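Local coordinates for protein insecticidal Delta-Endotoxin Cry8Ea1 (Bacillus Thuringiensis, PDB 3EB7) that is an insecticidal toxin active against soil-dwelling larvae of Holotrichia parallela, probably by forming pores in the membranes of gut cells, at residues A[241-246]-A[427-432]; A[270-275]-A[418-423]; A[284-289]-A[303-308]. All coordinates share one frame; numbering follows the deposited sequence.

Contact 1: residues A[241-246]-A[427-432]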
loop_
_atom_site.group_PDB
_atom_site.type_symbol
_atom_site.label_atom_id
_atom_site.label_comp_id
_atom_site.label_asym_id
_atom_site.label_seq_id
_atom_site.Cartn_x
_atom_site.Cartn_y
_atom_site.Cartn_z
ATOM N N GLU A 241 -2.006 -3.306 -5.604
ATOM C CA GLU A 241 -2.211 -4.717 -5.289
ATOM C C GLU A 241 -0.891 -5.292 -4.798
ATOM O O GLU A 241 0.154 -5.003 -5.399
ATOM C CB GLU A 241 -2.514 -5.474 -6.572
ATOM C CG GLU A 241 -3.958 -5.748 -6.853
ATOM C CD GLU A 241 -4.103 -6.517 -8.171
ATOM O OE1 GLU A 241 -3.278 -6.264 -9.107
ATOM O OE2 GLU A 241 -5.005 -7.393 -8.249
ATOM N N VAL A 242 -0.953 -6.141 -3.766
ATOM C CA VAL A 242 0.187 -6.962 -3.324
ATOM C C VAL A 242 -0.160 -8.429 -3.571
ATOM O O VAL A 242 -1.332 -8.810 -3.596
ATOM C CB VAL A 242 0.572 -6.745 -1.817
ATOM C CG1 VAL A 242 1.125 -5.302 -1.571
ATOM C CG2 VAL A 242 -0.608 -7.038 -0.879
ATOM N N TYR A 243 0.860 -9.247 -3.796
ATOM C CA TYR A 243 0.649 -10.647 -4.058
ATOM C C TYR A 243 1.277 -11.493 -2.965
ATOM O O TYR A 243 2.455 -11.287 -2.626
ATOM C CB TYR A 243 1.242 -11.009 -5.403
ATOM C CG TYR A 243 0.575 -10.325 -6.575
ATOM C CD1 TYR A 243 0.811 -8.959 -6.867
ATOM C CD2 TYR A 243 -0.265 -11.035 -7.410
ATOM C CE1 TYR A 243 0.192 -8.333 -7.995
ATOM C CE2 TYR A 243 -0.881 -10.410 -8.533
ATOM C CZ TYR A 243 -0.641 -9.090 -8.809
ATOM O OH TYR A 243 -1.243 -8.544 -9.905
ATOM N N THR A 244 0.499 -12.441 -2.418
ATOM C CA THR A 244 1.038 -13.385 -1.420
ATOM C C THR A 244 1.903 -14.440 -2.095
ATOM O O THR A 244 1.919 -14.528 -3.321
ATOM C CB THR A 244 -0.076 -14.036 -0.515
ATOM O OG1 THR A 244 -1.157 -14.496 -1.323
ATOM C CG2 THR A 244 -0.602 -13.024 0.492
ATOM N N ASP A 245 2.624 -15.266 -1.313
ATOM C CA ASP A 245 3.502 -16.272 -1.931
ATOM C C ASP A 245 2.651 -17.293 -2.715
ATOM O O ASP A 245 1.521 -17.559 -2.361
ATOM C CB ASP A 245 4.403 -16.977 -0.905
ATOM C CG ASP A 245 5.540 -16.083 -0.326
ATOM O OD1 ASP A 245 5.810 -14.922 -0.737
ATOM O OD2 ASP A 245 6.193 -16.580 0.618
ATOM N N PRO A 246 3.193 -17.855 -3.810
ATOM C CA PRO A 246 2.433 -18.880 -4.513
ATOM C C PRO A 246 1.987 -20.064 -3.590
ATOM O O PRO A 246 2.734 -20.474 -2.662
ATOM C CB PRO A 246 3.420 -19.341 -5.600
ATOM C CG PRO A 246 4.267 -18.190 -5.859
ATOM C CD PRO A 246 4.473 -17.557 -4.490
ATOM N N VAL A 427 -0.426 -24.266 -9.467
ATOM C CA VAL A 427 -0.162 -23.320 -8.408
ATOM C C VAL A 427 -0.862 -21.957 -8.619
ATOM O O VAL A 427 -0.528 -21.226 -9.548
ATOM C CB VAL A 427 1.378 -23.084 -8.185
ATOM C CG1 VAL A 427 1.598 -22.159 -7.024
ATOM C CG2 VAL A 427 2.129 -24.373 -7.948
ATOM N N PRO A 428 -1.832 -21.628 -7.743
ATOM C CA PRO A 428 -2.453 -20.291 -7.706
ATOM C C PRO A 428 -1.660 -19.235 -6.927
ATOM O O PRO A 428 -0.857 -19.562 -6.040
ATOM C CB PRO A 428 -3.822 -20.544 -7.043
ATOM C CG PRO A 428 -3.703 -21.888 -6.290
ATOM C CD PRO A 428 -2.414 -22.566 -6.743
ATOM N N VAL A 429 -1.859 -17.968 -7.288
ATOM C CA VAL A 429 -1.311 -16.852 -6.520
ATOM C C VAL A 429 -2.506 -15.969 -6.172
ATOM O O VAL A 429 -3.381 -15.743 -7.007
ATOM C CB VAL A 429 -0.200 -16.076 -7.339
ATOM C CG1 VAL A 429 0.163 -14.753 -6.720
ATOM C CG2 VAL A 429 1.051 -16.919 -7.461
ATOM N N PHE A 430 -2.572 -15.512 -4.927
ATOM C CA PHE A 430 -3.627 -14.575 -4.501
ATOM C C PHE A 430 -3.069 -13.154 -4.504
ATOM O O PHE A 430 -1.947 -12.925 -4.056
ATOM C CB PHE A 430 -4.132 -14.936 -3.101
ATOM C CG PHE A 430 -4.933 -16.238 -3.004
ATOM C CD1 PHE A 430 -5.315 -16.731 -1.745
ATOM C CD2 PHE A 430 -5.314 -16.967 -4.124
ATOM C CE1 PHE A 430 -6.078 -17.933 -1.625
ATOM C CE2 PHE A 430 -6.078 -18.181 -4.001
ATOM C CZ PHE A 430 -6.463 -18.641 -2.789
ATOM N N SER A 431 -3.830 -12.214 -5.050
ATOM C CA SER A 431 -3.536 -10.783 -4.913
ATOM C C SER A 431 -4.558 -10.086 -4.029
ATOM O O SER A 431 -5.690 -10.526 -3.885
ATOM C CB SER A 431 -3.439 -10.073 -6.282
ATOM O OG SER A 431 -4.722 -9.889 -6.848
ATOM N N TRP A 432 -4.139 -8.984 -3.438
ATOM C CA TRP A 432 -4.902 -8.342 -2.384
ATOM C C TRP A 432 -4.841 -6.838 -2.492
ATOM O O TRP A 432 -3.802 -6.308 -2.861
ATOM C CB TRP A 432 -4.323 -8.749 -1.016
ATOM C CG TRP A 432 -4.220 -10.218 -0.815
ATOM C CD1 TRP A 432 -3.308 -11.081 -1.385
ATOM C CD2 TRP A 432 -5.028 -11.003 0.047
ATOM N NE1 TRP A 432 -3.534 -12.355 -0.929
ATOM C CE2 TRP A 432 -4.586 -12.323 -0.051
ATOM C CE3 TRP A 432 -6.095 -10.712 0.894
ATOM C CZ2 TRP A 432 -5.184 -13.363 0.670
ATOM C CZ3 TRP A 432 -6.680 -11.737 1.611
ATOM C CH2 TRP A 432 -6.229 -13.042 1.492
HETATM O O HOH W 1 -0.634 -16.373 -3.017
#
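The hydroxyl OG1 of T244 takes the indole N-H of W432, NE1 lying 3.2 Å away with an N-H...O angle of 155°, and it also meets a water. That water donates to the carbonyl O of D245 and accepts the amide N of F430 at 2.9 Å, so it links D245 O and the T244 hydroxyl to F430 N. The bonded ladder lies just before it: 241-243 is an edge strand of a three-stranded antiparallel sheet whose middle strand is 427-434, in the domain that three-domain Cry toxins build as a beta-prism. V242 and W432 form a hydrogen-bonded pair, with V242 N 3.0 Å from W432 O and W432 N giving a bond back to V242 O. T244 N adds a bond to F430 O.

Y243 and S431, a non-hydrogen-bonded pair, share the sheet face opposite to V242 and W432. S431 CB sits over one face of the Y243 ring, 3.7 Å from its centroid, in a CH-pi contact. The OG of S431, held between its own backbone N and carbonyl carbon (chi1 75°), donates at 2.9 Å to E241 OE2 from above the carboxylate plane. The same oxygen is salt-bridged to R272, while E241 OE1 receives H275, so both carboxylate oxygens are engaged. The OH of Y243 is hydrogen-bonded to the backbone N of R272.

Further along, the two methyls of V429 serve different partners: CG1 reaches the edge of the Y243 ring at CD2, 3.8 Å away, whereas CG2 runs beside P246. Beyond it, P246 CB rests 3.6 Å from CG1 of V427.

Contact 2: residues A[270-275]-A[418-423]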
loop_
_atom_site.group_PDB
_atom_site.type_symbol
_atom_site.label_atom_id
_atom_site.label_comp_id
_atom_site.label_asym_id
_atom_site.label_seq_id
_atom_site.Cartn_x
_atom_site.Cartn_y
_atom_site.Cartn_z
ATOM N N PHE A 270 1.831 -14.776 -13.227
ATOM C CA PHE A 270 1.290 -14.605 -11.878
ATOM C C PHE A 270 0.769 -13.188 -11.570
ATOM O O PHE A 270 -0.143 -13.020 -10.746
ATOM C CB PHE A 270 2.326 -14.954 -10.832
ATOM C CG PHE A 270 2.408 -16.417 -10.495
ATOM C CD1 PHE A 270 3.581 -16.938 -9.962
ATOM C CD2 PHE A 270 1.329 -17.271 -10.692
ATOM C CE1 PHE A 270 3.674 -18.274 -9.598
ATOM C CE2 PHE A 270 1.406 -18.625 -10.318
ATOM C CZ PHE A 270 2.567 -19.128 -9.784
ATOM N N ILE A 271 1.376 -12.195 -12.218
ATOM C CA ILE A 271 1.108 -10.794 -12.023
ATOM C C ILE A 271 0.176 -10.331 -13.158
ATOM O O ILE A 271 0.407 -10.617 -14.330
ATOM C CB ILE A 271 2.443 -9.959 -11.995
ATOM C CG1 ILE A 271 3.405 -10.519 -10.940
ATOM C CG2 ILE A 271 2.209 -8.444 -11.700
ATOM C CD1 ILE A 271 2.796 -10.676 -9.550
ATOM N N ARG A 272 -0.883 -9.633 -12.765
ATOM C CA ARG A 272 -1.894 -9.163 -13.671
ATOM C C ARG A 272 -1.305 -8.053 -14.505
ATOM O O ARG A 272 -0.613 -7.187 -13.966
ATOM C CB ARG A 272 -3.070 -8.563 -12.875
ATOM C CG ARG A 272 -4.016 -9.581 -12.293
ATOM C CD ARG A 272 -5.461 -9.107 -12.568
ATOM N NE ARG A 272 -5.932 -8.441 -11.394
ATOM C CZ ARG A 272 -7.066 -7.759 -11.292
ATOM N NH1 ARG A 272 -7.899 -7.608 -12.314
ATOM N NH2 ARG A 272 -7.359 -7.233 -10.112
ATOM N N GLY A 273 -1.632 -8.039 -15.788
ATOM C CA GLY A 273 -1.592 -6.786 -16.532
ATOM C C GLY A 273 -2.142 -5.593 -15.734
ATOM O O GLY A 273 -3.003 -5.735 -14.846
ATOM N N LYS A 274 -1.623 -4.410 -16.037
ATOM C CA LYS A 274 -2.141 -3.173 -15.472
ATOM C C LYS A 274 -3.680 -3.057 -15.707
ATOM O O LYS A 274 -4.190 -3.512 -16.720
ATOM C CB LYS A 274 -1.323 -1.980 -16.022
ATOM C CG LYS A 274 0.133 -1.903 -15.479
ATOM C CD LYS A 274 0.179 -1.426 -14.002
ATOM C CE LYS A 274 1.585 -1.056 -13.511
ATOM N NZ LYS A 274 2.684 -1.701 -14.303
ATOM N N HIS A 275 -4.417 -2.555 -14.716
ATOM C CA HIS A 275 -5.894 -2.587 -14.757
ATOM C C HIS A 275 -6.367 -1.493 -13.826
ATOM O O HIS A 275 -5.605 -1.008 -12.979
ATOM C CB HIS A 275 -6.447 -3.951 -14.238
ATOM C CG HIS A 275 -5.880 -4.357 -12.893
ATOM N ND1 HIS A 275 -6.534 -4.112 -11.702
ATOM C CD2 HIS A 275 -4.697 -4.934 -12.559
ATOM C CE1 HIS A 275 -5.778 -4.527 -10.693
ATOM N NE2 HIS A 275 -4.664 -5.043 -11.184
ATOM N N TYR A 418 -7.837 -10.942 -6.378
ATOM C CA TYR A 418 -7.731 -11.705 -7.593
ATOM C C TYR A 418 -6.952 -13.003 -7.344
ATOM O O TYR A 418 -6.276 -13.155 -6.313
ATOM C CB TYR A 418 -7.038 -10.837 -8.665
ATOM C CG TYR A 418 -7.531 -11.093 -10.077
ATOM C CD1 TYR A 418 -8.745 -10.551 -10.526
ATOM C CD2 TYR A 418 -6.780 -11.877 -10.961
ATOM C CE1 TYR A 418 -9.196 -10.813 -11.842
ATOM C CE2 TYR A 418 -7.217 -12.132 -12.273
ATOM C CZ TYR A 418 -8.414 -11.607 -12.691
ATOM O OH TYR A 418 -8.838 -11.874 -13.964
ATOM N N VAL A 419 -7.065 -13.932 -8.298
ATOM C CA VAL A 419 -6.327 -15.188 -8.345
ATOM C C VAL A 419 -5.782 -15.440 -9.762
ATOM O O VAL A 419 -6.545 -15.479 -10.746
ATOM C CB VAL A 419 -7.232 -16.393 -7.958
ATOM C CG1 VAL A 419 -6.390 -17.629 -7.679
ATOM C CG2 VAL A 419 -8.112 -16.087 -6.712
ATOM N N THR A 420 -4.456 -15.617 -9.858
ATOM C CA THR A 420 -3.788 -16.080 -11.079
ATOM C C THR A 420 -3.265 -17.500 -10.855
ATOM O O THR A 420 -3.314 -18.014 -9.739
ATOM C CB THR A 420 -2.648 -15.157 -11.483
ATOM O OG1 THR A 420 -1.684 -15.106 -10.412
ATOM C CG2 THR A 420 -3.215 -13.754 -11.743
ATOM N N PHE A 421 -2.762 -18.143 -11.899
ATOM C CA PHE A 421 -2.547 -19.575 -11.817
ATOM C C PHE A 421 -1.555 -20.011 -12.885
ATOM O O PHE A 421 -1.491 -19.389 -13.950
ATOM C CB PHE A 421 -3.928 -20.257 -11.975
ATOM C CG PHE A 421 -3.945 -21.752 -11.762
ATOM C CD1 PHE A 421 -4.026 -22.295 -10.490
ATOM C CD2 PHE A 421 -3.987 -22.614 -12.849
ATOM C CE1 PHE A 421 -4.049 -23.700 -10.298
ATOM C CE2 PHE A 421 -4.027 -24.007 -12.667
ATOM C CZ PHE A 421 -4.059 -24.550 -11.396
ATOM N N ILE A 422 -0.750 -21.035 -12.579
ATOM C CA ILE A 422 -0.026 -21.804 -13.591
ATOM C C ILE A 422 -0.384 -23.275 -13.404
ATOM O O ILE A 422 -0.811 -23.672 -12.320
ATOM C CB ILE A 422 1.540 -21.641 -13.491
ATOM C CG1 ILE A 422 2.059 -22.172 -12.148
ATOM C CG2 ILE A 422 1.947 -20.204 -13.692
ATOM C CD1 ILE A 422 3.575 -22.105 -11.949
ATOM N N ARG A 423 -0.167 -24.069 -14.453
ATOM C CA ARG A 423 -0.368 -25.524 -14.483
ATOM C C ARG A 423 0.973 -26.242 -14.421
ATOM O O ARG A 423 1.982 -25.683 -14.837
ATOM C CB ARG A 423 -1.033 -25.937 -15.803
ATOM C CG ARG A 423 -2.565 -26.111 -15.752
ATOM C CD ARG A 423 -2.920 -27.298 -14.904
ATOM N NE ARG A 423 -3.801 -28.211 -15.595
ATOM C CZ ARG A 423 -4.086 -29.451 -15.206
ATOM N NH1 ARG A 423 -3.567 -29.994 -14.093
ATOM N NH2 ARG A 423 -4.908 -30.149 -15.973
#
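R272 and Y418 make the flattest contact between the loop 270-275 and the strand 418-422. The guanidinium lies on the tyrosine ring with the planes only 4° apart and the centres 3.7 Å from each other, a parallel stack that also meets the cation-pi criterion. CZ of R272 stands over CD1 of Y418 at 3.3 Å. Earlier in the same side chain, CD of R272 lies over the ring, nearest CD2 and CE2 of Y418 and 3.6 Å from the ring centroid, as a CH-pi contact. A chain bent at chi2 and chi3 (-97° at chi3) makes this possible, since CD and NE both stay over the ring. The opposite face of the guanidinium is met by CE1 of H275, so the group is sandwiched between two rings. Its NH2 forms a salt bridge with D278, which should oppose rotation of the flat group.

Hydrogen bonding across the contact consists of one link. T420 OG1 donates to the carbonyl O of F270 at 2.6 Å, arriving well to one side of the C=O direction (C=O...donor angle 114°). CG2 of T420 lies 3.3 Å from that same backbone oxygen.

Apolar contact is concentrated at the F270 ring, which crosses the I422 side chain obliquely. CE2 of F270 is 3.8 Å from CG2 of I422, and CZ approaches CD1 equally closely. W201 of helix 198-220 also meets the F270 ring, and V429 of the next strand touches its side chain. Y418, T420 and I422, every second residue of the strand, lie on one face and point to the loop. Here the connection between helix 263-270 and strand 278-292 packs on the three-stranded sheet of a domain consistent with the beta-prism of three-domain Cry toxins.

Contact 3: residues A[284-289]-A[303-308]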
loop_
_atom_site.group_PDB
_atom_site.type_symbol
_atom_site.label_atom_id
_atom_site.label_comp_id
_atom_site.label_asym_id
_atom_site.label_seq_id
_atom_site.Cartn_x
_atom_site.Cartn_y
_atom_site.Cartn_z
ATOM N N SER A 284 -15.127 -19.420 -9.970
ATOM C CA SER A 284 -15.451 -20.844 -10.140
ATOM C C SER A 284 -14.174 -21.631 -10.125
ATOM O O SER A 284 -13.277 -21.282 -10.854
ATOM C CB SER A 284 -16.153 -21.155 -11.480
ATOM O OG SER A 284 -17.383 -20.500 -11.556
ATOM N N ILE A 285 -14.098 -22.686 -9.307
ATOM C CA ILE A 285 -12.866 -23.493 -9.214
ATOM C C ILE A 285 -13.147 -24.865 -9.838
ATOM O O ILE A 285 -14.145 -25.500 -9.528
ATOM C CB ILE A 285 -12.401 -23.642 -7.742
ATOM C CG1 ILE A 285 -12.237 -22.272 -7.078
ATOM C CG2 ILE A 285 -11.148 -24.547 -7.600
ATOM C CD1 ILE A 285 -12.065 -22.326 -5.530
ATOM N N TYR A 286 -12.282 -25.307 -10.731
ATOM C CA TYR A 286 -12.421 -26.583 -11.403
ATOM C C TYR A 286 -11.413 -27.563 -10.775
ATOM O O TYR A 286 -10.231 -27.241 -10.584
ATOM C CB TYR A 286 -12.201 -26.403 -12.926
ATOM C CG TYR A 286 -13.249 -25.482 -13.539
ATOM C CD1 TYR A 286 -13.118 -24.091 -13.498
ATOM C CD2 TYR A 286 -14.387 -26.006 -14.125
ATOM C CE1 TYR A 286 -14.137 -23.228 -14.013
ATOM C CE2 TYR A 286 -15.388 -25.178 -14.650
ATOM C CZ TYR A 286 -15.265 -23.796 -14.587
ATOM O OH TYR A 286 -16.278 -23.034 -15.127
ATOM N N THR A 287 -11.916 -28.750 -10.443
ATOM C CA THR A 287 -11.163 -29.761 -9.711
ATOM C C THR A 287 -10.836 -30.996 -10.571
ATOM O O THR A 287 -11.648 -31.464 -11.354
ATOM C CB THR A 287 -11.956 -30.170 -8.459
ATOM O OG1 THR A 287 -12.207 -28.987 -7.679
ATOM C CG2 THR A 287 -11.203 -31.196 -7.636
ATOM N N GLY A 288 -9.606 -31.483 -10.421
ATOM C CA GLY A 288 -9.174 -32.742 -10.983
ATOM C C GLY A 288 -8.783 -33.700 -9.873
ATOM O O GLY A 288 -8.561 -33.316 -8.741
ATOM N N ARG A 289 -8.731 -34.972 -10.227
ATOM C CA ARG A 289 -8.353 -36.037 -9.334
ATOM C C ARG A 289 -7.056 -36.663 -9.866
ATOM O O ARG A 289 -7.006 -37.109 -11.016
ATOM C CB ARG A 289 -9.476 -37.084 -9.241
ATOM C CG ARG A 289 -9.223 -38.140 -8.177
ATOM C CD ARG A 289 -10.461 -39.053 -7.982
ATOM N NE ARG A 289 -10.384 -39.926 -6.808
ATOM C CZ ARG A 289 -9.648 -41.036 -6.735
ATOM N NH1 ARG A 289 -8.910 -41.426 -7.760
ATOM N NH2 ARG A 289 -9.655 -41.772 -5.646
ATOM N N GLY A 303 -7.898 -25.350 -12.396
ATOM C CA GLY A 303 -8.253 -24.189 -13.211
ATOM C C GLY A 303 -9.345 -23.415 -12.511
ATOM O O GLY A 303 -9.956 -23.923 -11.561
ATOM N N HIS A 304 -9.576 -22.176 -12.932
ATOM C CA HIS A 304 -10.648 -21.347 -12.377
ATOM C C HIS A 304 -11.097 -20.294 -13.360
ATOM O O HIS A 304 -10.415 -19.968 -14.331
ATOM C CB HIS A 304 -10.254 -20.696 -11.035
ATOM C CG HIS A 304 -9.150 -19.687 -11.125
ATOM N ND1 HIS A 304 -7.816 -20.033 -11.055
ATOM C CD2 HIS A 304 -9.183 -18.336 -11.236
ATOM C CE1 HIS A 304 -7.075 -18.943 -11.154
ATOM N NE2 HIS A 304 -7.877 -17.895 -11.234
ATOM N N GLN A 305 -12.267 -19.763 -13.077
ATOM C CA GLN A 305 -12.862 -18.690 -13.834
ATOM C C GLN A 305 -13.115 -17.592 -12.815
ATOM O O GLN A 305 -13.676 -17.826 -11.755
ATOM C CB GLN A 305 -14.159 -19.202 -14.477
ATOM C CG GLN A 305 -14.557 -18.447 -15.699
ATOM C CD GLN A 305 -16.031 -18.548 -16.035
ATOM O OE1 GLN A 305 -16.377 -19.014 -17.099
ATOM N NE2 GLN A 305 -16.893 -18.094 -15.145
ATOM N N ILE A 306 -12.658 -16.399 -13.085
ATOM C CA ILE A 306 -12.745 -15.343 -12.095
ATOM C C ILE A 306 -13.368 -14.104 -12.705
ATOM O O ILE A 306 -13.034 -13.723 -13.826
ATOM C CB ILE A 306 -11.336 -15.025 -11.448
ATOM C CG1 ILE A 306 -11.458 -13.908 -10.386
ATOM C CG2 ILE A 306 -10.266 -14.686 -12.527
ATOM C CD1 ILE A 306 -10.250 -13.815 -9.473
ATOM N N SER A 307 -14.285 -13.478 -11.968
ATOM C CA SER A 307 -14.910 -12.237 -12.406
ATOM C C SER A 307 -14.565 -11.157 -11.418
ATOM O O SER A 307 -14.583 -11.382 -10.186
ATOM C CB SER A 307 -16.439 -12.374 -12.512
ATOM O OG SER A 307 -16.826 -13.332 -13.490
ATOM N N SER A 308 -14.250 -9.981 -11.966
ATOM C CA SER A 308 -14.054 -8.745 -11.188
ATOM C C SER A 308 -14.683 -7.540 -11.864
ATOM O O SER A 308 -15.065 -7.566 -13.062
ATOM C CB SER A 308 -12.564 -8.464 -10.979
ATOM O OG SER A 308 -11.866 -8.511 -12.214
HETATM O O HOH W 2 -15.158 -21.285 -17.241
#
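S284 and Q305 are joined by two nearly straight backbone bonds: S284 N to Q305 O is 2.8 Å at an N-H...O angle of 169°, and Q305 N to S284 O is 2.9 Å. Y286 N adds a third bond to G303 O, 2.8 Å long. These place strands 278-292 and 296-310 side by side as a beta hairpin within a four-stranded antiparallel sheet.

The tight part is around S284 O. CB of H304 comes within 3.1 Å of it, and CA of the same residue makes a CA-H...O contact. With CG of H304 lying between its backbone N and carbonyl carbon (chi1 66°), the imidazole leads away from strand 284-289; its NE2 donates to V419 O, its ND1 is bonded to W301, and its ring also meets that of Y320.

The other face is looser. Y286 and Q305 are partly exposed and touch obliquely, CE1 of Y286 to CB of Q305 at 4.1 Å, while G303 O lies at the edge of the Y286 ring, in its plane. Their polar ends are joined by a water, 3.0 Å from Y286 OH and donating to Q305 OE1.

The chemistry therefore divides by face: direct bonds to protein hold the imidazole on the buried side, whereas a solvent molecule links the side chains on the other.

Followed from the N terminus, the chain passes 241-246, then 270-275 after helix 263-270, then strand 284-289. The first loop to close is the short hairpin of contact 3, when 303-308 returns. The hairpin's sheet is then completed and a second four-stranded sheet is built before 418-423 closes contact 2 and, one turn later, 427-432 closes contact 1. Contact 3 thus lies within contact 2, and contact 2 within contact 1, with no crossing. Contacts 1 and 2 share a sheet, in which V429 N bonds to T420 O. Contact 2 also touches contact 3, tying that sheet to the hairpin sheet, whereas contacts 1 and 3 do not touch.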